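PDB 5A95: putative retaining b-glycosidase from Saccharophagus degradans, which probably hydrolyses mixed-linkage beta-glucans as a retaining glycoside hydrolase of family 5, subfamily 26. Local coordinates for residues A[332-335]-A[340-343]; A[74-79]-A[83-88]; A[50-53]-A[58-61]. The protein carries 1 engineered substitution. All blocks are in the same frame, centred on the assembly; numbering follows the deposited sequence. Where two conformers were deposited one is given.

Contact 1 (A[332-335]-A[340-343]). With BGC (beta-D-glucopyranose), chain D.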
loop_
_atom_site.group_PDB
_atom_site.type_symbol
_atom_site.label_atom_id
_atom_site.label_comp_id
_atom_site.label_asym_id
_atom_site.label_seq_id
_atom_site.Cartn_x
_atom_site.Cartn_y
_atom_site.Cartn_z
ATOM N N PHE A 332 11.845 4.961 -31.355
ATOM C CA PHE A 332 13.102 5.383 -31.950
ATOM C C PHE A 332 14.241 4.851 -31.084
ATOM O O PHE A 332 14.817 5.554 -30.280
ATOM C CB PHE A 332 13.133 6.899 -32.088
ATOM C CG PHE A 332 14.215 7.388 -32.998
ATOM C CD1 PHE A 332 13.986 7.459 -34.366
ATOM C CD2 PHE A 332 15.440 7.817 -32.507
ATOM C CE1 PHE A 332 14.962 7.940 -35.218
ATOM C CE2 PHE A 332 16.418 8.305 -33.369
ATOM C CZ PHE A 332 16.177 8.343 -34.721
ATOM N N ASP A 333 14.524 3.571 -31.301
ATOM C CA ASP A 333 15.507 2.794 -30.574
ATOM C C ASP A 333 15.850 1.611 -31.452
ATOM O O ASP A 333 14.963 1.099 -32.134
ATOM C CB ASP A 333 14.889 2.278 -29.258
ATOM C CG ASP A 333 15.924 1.720 -28.325
ATOM O OD1 ASP A 333 16.641 2.530 -27.703
ATOM O OD2 ASP A 333 16.069 0.470 -28.235
ATOM N N PRO A 334 17.123 1.148 -31.444
ATOM C CA PRO A 334 17.472 -0.039 -32.243
ATOM C C PRO A 334 17.231 -1.379 -31.542
ATOM O O PRO A 334 17.367 -2.422 -32.169
ATOM C CB PRO A 334 18.972 0.157 -32.520
ATOM C CG PRO A 334 19.463 0.880 -31.322
ATOM C CD PRO A 334 18.332 1.771 -30.872
ATOM N N ASP A 335 16.912 -1.360 -30.254
ATOM C CA ASP A 335 16.757 -2.575 -29.457
ATOM C C ASP A 335 15.315 -2.904 -29.133
ATOM O O ASP A 335 14.871 -4.040 -29.315
ATOM C CB ASP A 335 17.560 -2.483 -28.147
ATOM C CG ASP A 335 19.000 -2.174 -28.381
ATOM O OD1 ASP A 335 19.605 -2.896 -29.174
ATOM O OD2 ASP A 335 19.532 -1.221 -27.791
ATOM N N MET A 340 12.325 1.952 -35.041
ATOM C CA MET A 340 12.383 2.902 -36.150
ATOM C C MET A 340 13.731 2.962 -36.820
ATOM O O MET A 340 13.849 3.525 -37.903
ATOM C CB MET A 340 12.019 4.316 -35.699
ATOM C CG MET A 340 10.590 4.420 -35.198
ATOM S SD MET A 340 10.123 6.086 -34.715
ATOM C CE MET A 340 9.991 6.830 -36.334
ATOM N N ILE A 341 14.734 2.421 -36.145
ATOM C CA ILE A 341 16.115 2.478 -36.605
ATOM C C ILE A 341 16.785 1.142 -36.357
ATOM O O ILE A 341 16.419 0.415 -35.428
ATOM C CB ILE A 341 16.910 3.620 -35.926
ATOM C CG1 ILE A 341 16.826 3.509 -34.389
ATOM C CG2 ILE A 341 16.460 4.973 -36.461
ATOM C CD1 ILE A 341 17.640 4.559 -33.651
ATOM N N ASN A 342 17.786 0.820 -37.174
ATOM C CA ASN A 342 18.481 -0.458 -37.061
ATOM C C ASN A 342 19.752 -0.361 -36.238
ATOM O O ASN A 342 20.309 -1.389 -35.835
ATOM C CB ASN A 342 18.856 -0.985 -38.450
ATOM C CG ASN A 342 17.654 -1.155 -39.356
ATOM O OD1 ASN A 342 16.544 -1.416 -38.908
ATOM N ND2 ASN A 342 17.903 -1.091 -40.652
ATOM N N ASP A 343 20.209 0.866 -36.018
ATOM C CA ASP A 343 21.490 1.119 -35.349
ATOM C C ASP A 343 21.551 2.550 -34.848
ATOM O O ASP A 343 20.711 3.356 -35.200
ATOM C CB ASP A 343 22.649 0.854 -36.328
ATOM C CG ASP A 343 22.507 1.637 -37.615
ATOM O OD1 ASP A 343 22.337 2.864 -37.542
ATOM O OD2 ASP A 343 22.560 1.017 -38.706
HETATM C C2 BGC D . 12.901 -6.172 -27.748
HETATM C C3 BGC D . 13.136 -7.621 -28.121
HETATM C C4 BGC D . 13.330 -8.453 -26.875
HETATM C C5 BGC D . 12.134 -8.280 -25.960
HETATM C C6 BGC D . 12.293 -9.056 -24.657
HETATM C C1 BGC D . 11.779 -6.031 -26.755
HETATM O O2 BGC D . 12.595 -5.429 -28.936
HETATM O O3 BGC D . 14.320 -7.709 -28.909
HETATM O O4 BGC D . 13.506 -9.818 -27.264
HETATM O O5 BGC D . 12.006 -6.894 -25.623
HETATM O O6 BGC D . 13.424 -8.546 -23.928
HETATM O O HOH W 1 17.516 -3.136 -34.814
#
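I341 crosses F332 at about a right angle and lies alongside P334 where the loop that follows strand 326-329 of the family 5 (beta/alpha)8 barrel doubles back on itself beside the glycan pocket. The aromatic side chain is extended, CG anti to the backbone N (chi1 -165°), and its ring takes I341 CD1 over one face, off centre toward the rim; this CH-pi contact puts CD1 4.1 Å from the F332 ring centroid. The other branch of the isoleucine, CG2, comes against the CE1 and CZ corner of the ring, 3.5 Å from F332 CE1. I341 CG1 sits between its backbone N and carbonyl carbon (chi1 54°), which carries CD1 over the ring and also 4.0 Å from P334 CD.

M340 has CG beside its backbone N (chi1 -63°) and an extended chi2, which put SD at the ring edge in a Met-aromatic contact, 5.5 Å from the F332 ring centroid; the bend at chi3 turns only the methyl CE. W97 adds an edge-to-face partner to the same phenyl group. No direct hydrogen bond links the segments; a CA-H...O contact runs from P334 CA to I341 O.

Beyond this apolar packing, D333 OD2 accepts from D335 N in an Asx turn, the N-H coming from above the carboxylate plane. K78 forms salt bridges with both aspartates. D335 O, next to this turn, accepts from O2 of the bound glucose at 2.7 Å.

Contact 2 (A[74-79]-A[83-88])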
loop_
_atom_site.group_PDB
_atom_site.type_symbol
_atom_site.label_atom_id
_atom_site.label_comp_id
_atom_site.label_asym_id
_atom_site.label_seq_id
_atom_site.Cartn_x
_atom_site.Cartn_y
_atom_site.Cartn_z
ATOM N N ALA A 74 13.582 5.317 -25.893
ATOM C CA ALA A 74 13.560 4.371 -24.785
ATOM C C ALA A 74 13.626 5.079 -23.423
ATOM O O ALA A 74 13.910 6.271 -23.322
ATOM C CB ALA A 74 14.695 3.339 -24.912
ATOM N N ASP A 75 13.386 4.303 -22.363
ATOM C CA ASP A 75 13.561 4.795 -21.003
ATOM C C ASP A 75 14.973 5.370 -20.803
ATOM O O ASP A 75 15.960 4.834 -21.303
ATOM C CB ASP A 75 13.318 3.646 -20.011
ATOM C CG ASP A 75 13.570 4.034 -18.587
ATOM O OD1 ASP A 75 14.722 3.862 -18.132
ATOM O OD2 ASP A 75 12.611 4.446 -17.890
ATOM N N THR A 76 15.043 6.445 -20.030
ATOM C CA THR A 76 16.286 7.156 -19.774
ATOM C C THR A 76 17.357 6.227 -19.230
ATOM O O THR A 76 18.502 6.297 -19.641
ATOM C CB THR A 76 16.006 8.304 -18.770
ATOM O OG1 THR A 76 15.051 9.215 -19.333
ATOM C CG2 THR A 76 17.259 9.050 -18.399
ATOM N N GLY A 77 16.987 5.374 -18.280
ATOM C CA GLY A 77 17.934 4.444 -17.691
ATOM C C GLY A 77 18.484 3.432 -18.695
ATOM O O GLY A 77 19.648 3.061 -18.651
ATOM N N LYS A 78 17.625 2.936 -19.584
ATOM C CA LYS A 78 18.057 2.020 -20.628
ATOM C C LYS A 78 19.123 2.719 -21.458
ATOM O O LYS A 78 20.167 2.151 -21.746
ATOM C CB LYS A 78 16.855 1.590 -21.486
ATOM C CG LYS A 78 17.168 0.600 -22.608
ATOM C CD LYS A 78 17.647 1.290 -23.877
ATOM C CE LYS A 78 17.752 0.280 -25.009
ATOM N NZ LYS A 78 18.380 0.847 -26.218
ATOM N N LEU A 79 18.843 3.948 -21.877
ATOM C CA LEU A 79 19.774 4.708 -22.702
ATOM C C LEU A 79 21.083 5.026 -21.973
ATOM O O LEU A 79 22.182 4.857 -22.548
ATOM C CB LEU A 79 19.092 5.957 -23.231
ATOM C CG LEU A 79 17.996 5.669 -24.276
ATOM C CD1 LEU A 79 17.174 6.924 -24.512
ATOM C CD2 LEU A 79 18.604 5.147 -25.572
ATOM N N ASN A 83 25.462 4.690 -22.578
ATOM C CA ASN A 83 25.915 6.043 -22.940
ATOM C C ASN A 83 25.218 6.604 -24.182
ATOM O O ASN A 83 25.812 7.349 -24.963
ATOM C CB ASN A 83 27.448 6.118 -23.087
ATOM C CG ASN A 83 28.166 5.794 -21.794
ATOM O OD1 ASN A 83 27.828 6.322 -20.739
ATOM N ND2 ASN A 83 29.141 4.911 -21.868
ATOM N N GLN A 84 23.933 6.268 -24.333
ATOM C CA GLN A 84 23.139 6.762 -25.439
ATOM C C GLN A 84 22.100 7.798 -25.005
ATOM O O GLN A 84 21.315 8.268 -25.824
ATOM C CB GLN A 84 22.475 5.592 -26.163
ATOM C CG GLN A 84 23.462 4.629 -26.798
ATOM C CD GLN A 84 24.202 5.178 -28.003
ATOM O OE1 GLN A 84 23.781 6.124 -28.686
ATOM N NE2 GLN A 84 25.327 4.565 -28.284
ATOM N N TRP A 85 22.085 8.162 -23.720
ATOM C CA TRP A 85 21.291 9.305 -23.262
ATOM C C TRP A 85 22.123 10.556 -23.515
ATOM O O TRP A 85 22.996 10.901 -22.709
ATOM C CB TRP A 85 20.941 9.163 -21.772
ATOM C CG TRP A 85 20.105 10.309 -21.245
ATOM C CD1 TRP A 85 20.510 11.304 -20.405
ATOM C CD2 TRP A 85 18.714 10.534 -21.470
ATOM N NE1 TRP A 85 19.475 12.154 -20.122
ATOM C CE2 TRP A 85 18.352 11.705 -20.754
ATOM C CE3 TRP A 85 17.735 9.876 -22.221
ATOM C CZ2 TRP A 85 17.051 12.215 -20.748
ATOM C CZ3 TRP A 85 16.457 10.384 -22.219
ATOM C CH2 TRP A 85 16.118 11.560 -21.498
ATOM N N GLN A 86 21.885 11.173 -24.681
ATOM C CA GLN A 86 22.751 12.194 -25.288
ATOM C C GLN A 86 21.937 13.279 -25.947
ATOM O O GLN A 86 20.871 12.999 -26.510
ATOM C CB GLN A 86 23.596 11.596 -26.420
ATOM C CG GLN A 86 24.539 10.510 -25.986
ATOM C CD GLN A 86 25.386 9.974 -27.118
ATOM O OE1 GLN A 86 26.600 10.101 -27.102
ATOM N NE2 GLN A 86 24.739 9.360 -28.105
ATOM N N LYS A 87 22.460 14.504 -25.943
ATOM C CA LYS A 87 21.855 15.566 -26.719
ATOM C C LYS A 87 21.738 15.217 -28.187
ATOM O O LYS A 87 20.764 15.599 -28.833
ATOM C CB LYS A 87 22.631 16.869 -26.531
ATOM C CG LYS A 87 21.940 18.019 -27.231
ATOM C CD LYS A 87 22.495 19.375 -26.880
ATOM C CE LYS A 87 21.678 20.443 -27.573
ATOM N NZ LYS A 87 22.120 21.795 -27.212
ATOM N N SER A 88 22.735 14.511 -28.725
ATOM C CA SER A 88 22.786 14.209 -30.159
ATOM C C SER A 88 21.553 13.426 -30.615
ATOM O O SER A 88 21.157 13.514 -31.775
ATOM C CB SER A 88 24.048 13.421 -30.507
ATOM O OG SER A 88 24.087 12.170 -29.834
#
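T76 lies over the indole of W85, and L79 reaches the edge of the same ring system, where helix 76-81 ends in a Schellman motif and the chain turns toward helix 87-96, just after strand 65-72 of the family 5 barrel. The threonine has its methyl anti to the backbone N and its hydroxyl beside that N (chi1 -61°), an orientation that presents both branches to one indole face. CG2 stands 3.7 Å from the centroid of the W85 six-membered ring, only 11° off its normal, in a CH-pi contact. OG1 is displaced toward the outer rim, 3.4 Å from W85 CH2. L79 crosses the tryptophan at about a right angle, and its CD1 meets CE3 of W85 at 3.8 Å, in the ring plane.

The second methyl of L79, CD2, packs against CB of Q84, whose chain then bends at chi2 and leads away. N83, with positive phi, is the C-prime residue of the Schellman motif; Q84 N returns to L79 O at 2.9 Å.

At the start of the helix D75 is the N-cap, OD1 accepting weak bonds from G77 N and K78 N. Its carboxylate also bonds S110, Y119 and H107 N, joining the cap to neighbouring parts of the barrel. Around W85, H122 and W129 of helix 116-133 bring their rings against the indole, and its NE1 is hydrogen-bonded to E125 OE1.

Contact 3 (A[50-53]-A[58-61])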
loop_
_atom_site.group_PDB
_atom_site.type_symbol
_atom_site.label_atom_id
_atom_site.label_comp_id
_atom_site.label_asym_id
_atom_site.label_seq_id
_atom_site.Cartn_x
_atom_site.Cartn_y
_atom_site.Cartn_z
ATOM N N PHE A 50 3.653 27.843 -24.729
ATOM C CA PHE A 50 2.828 26.824 -24.109
ATOM C C PHE A 50 1.853 26.273 -25.132
ATOM O O PHE A 50 1.310 26.999 -25.972
ATOM C CB PHE A 50 1.995 27.380 -22.929
ATOM C CG PHE A 50 2.787 27.609 -21.680
ATOM C CD1 PHE A 50 3.031 26.565 -20.801
ATOM C CD2 PHE A 50 3.334 28.859 -21.396
ATOM C CE1 PHE A 50 3.765 26.770 -19.659
ATOM C CE2 PHE A 50 4.068 29.060 -20.241
ATOM C CZ PHE A 50 4.294 28.011 -19.376
ATOM N N ILE A 51 1.576 24.982 -25.014
ATOM C CA ILE A 51 0.509 24.333 -25.753
ATOM C C ILE A 51 -0.628 24.118 -24.773
ATOM O O ILE A 51 -0.393 23.673 -23.642
ATOM C CB ILE A 51 0.954 22.985 -26.354
ATOM C CG1 ILE A 51 2.210 23.157 -27.227
ATOM C CG2 ILE A 51 -0.189 22.330 -27.142
ATOM C CD1 ILE A 51 2.067 24.152 -28.368
ATOM N N SER A 52 -1.839 24.409 -25.188
ATOM C CA SER A 52 -3.039 24.289 -24.356
ATOM C C SER A 52 -4.128 23.545 -25.133
ATOM O O SER A 52 -3.985 23.283 -26.323
ATOM C CB SER A 52 -3.539 25.670 -23.906
ATOM O OG SER A 52 -3.727 26.526 -24.996
ATOM N N VAL A 53 -5.209 23.203 -24.434
ATOM C CA VAL A 53 -6.355 22.557 -25.017
ATOM C C VAL A 53 -7.462 23.574 -25.199
ATOM O O VAL A 53 -7.797 24.285 -24.270
ATOM C CB VAL A 53 -6.806 21.392 -24.121
ATOM C CG1 VAL A 53 -8.178 20.862 -24.528
ATOM C CG2 VAL A 53 -5.771 20.276 -24.133
ATOM N N PHE A 58 -5.433 20.971 -29.757
ATOM C CA PHE A 58 -4.337 21.656 -29.112
ATOM C C PHE A 58 -4.107 22.978 -29.838
ATOM O O PHE A 58 -4.174 23.024 -31.075
ATOM C CB PHE A 58 -3.049 20.829 -29.159
ATOM C CG PHE A 58 -3.185 19.466 -28.547
ATOM C CD1 PHE A 58 -3.439 19.331 -27.196
ATOM C CD2 PHE A 58 -3.079 18.319 -29.313
ATOM C CE1 PHE A 58 -3.554 18.092 -26.608
ATOM C CE2 PHE A 58 -3.213 17.055 -28.741
ATOM C CZ PHE A 58 -3.452 16.953 -27.375
ATOM N N ILE A 59 -3.733 24.017 -29.081
ATOM C CA ILE A 59 -3.390 25.331 -29.657
ATOM C C ILE A 59 -2.130 25.887 -29.026
ATOM O O ILE A 59 -1.807 25.558 -27.868
ATOM C CB ILE A 59 -4.527 26.348 -29.524
ATOM C CG1 ILE A 59 -4.937 26.566 -28.070
ATOM C CG2 ILE A 59 -5.698 25.916 -30.384
ATOM C CD1 ILE A 59 -5.806 27.785 -27.875
ATOM N N ASP A 60 -1.421 26.722 -29.787
ATOM C CA ASP A 60 -0.300 27.475 -29.240
ATOM C C ASP A 60 -0.798 28.815 -28.709
ATOM O O ASP A 60 -2.015 29.064 -28.664
ATOM C CB ASP A 60 0.827 27.615 -30.265
ATOM C CG ASP A 60 0.458 28.505 -31.451
ATOM O OD1 ASP A 60 -0.526 29.250 -31.377
ATOM O OD2 ASP A 60 1.177 28.409 -32.468
ATOM N N ASP A 61 0.150 29.654 -28.278
ATOM C CA ASP A 61 -0.165 30.941 -27.656
ATOM C C ASP A 61 -0.588 32.033 -28.643
ATOM O O ASP A 61 -0.949 33.126 -28.209
ATOM C CB ASP A 61 0.971 31.414 -26.721
ATOM C CG ASP A 61 2.274 31.733 -27.435
ATOM O OD1 ASP A 61 2.313 31.764 -28.680
ATOM O OD2 ASP A 61 3.270 32.000 -26.698
HETATM O O HOH W 2 3.259 30.760 -24.299
HETATM O O HOH W 3 -1.307 27.941 -25.396
#
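S52 and I59 form an antiparallel hydrogen-bonded pair, S52 N to I59 O and I59 N to S52 O both 2.9 Å, V53 and F58 form the adjoining non-hydrogen-bonded pair, and CA-H...O contacts from I51 CA to I59 O and from F58 CA to S52 O supplement the pairing.

On the face of S52 and I59 the serine hydroxyl and the isoleucine CG1 each sit between their own backbone N and carbonyl carbon, and this shared rotation brings S52 OG 3.3 Å from I59 CG1. The opposite face is apolar. V53 CG2 meets F58 CD1 obliquely at 4.0 Å, and I51 crosses F58 at about a right angle, its CG2 3.8 Å from F58 CB. I224 lies against I51, V53 and F58, and F68 meets the F58 ring edge-to-face.

Where the strands part, water takes over. One molecule joins F50 N to D61 OD2; another donates to F50 O and is hydrogen-bonded to S52 OG, with a weak bond to I59 O. The arrangement is a short beta hairpin, strands 52-54 and 57-59, whose second strand pairs with strand 65-72, as in the N-terminal hairpins that close the bottom of family 5 (beta/alpha)8 barrels.

In the fold
Along the chain the order is contact 3, contact 2, contact 1, in series. Strand 65-72 connects them: it pairs with the hairpin of contact 3, leads into helix 76-81 of contact 2, and lies parallel to strand 326-329, from which the loop of contact 1 emerges. Contacts 1 and 2, with centres 12 Å apart, are joined by the salt bridges of K78. D335 belongs to the glycan pocket, so contact 1 borders it and contact 2 adjoins contact 1; W31 and W32 of the second subunit also pack on D75 and K78. Contact 3 is remote, its centre about 31 Å from that of contact 1 and 28 Å from that of contact 2, at the far end of the barrel.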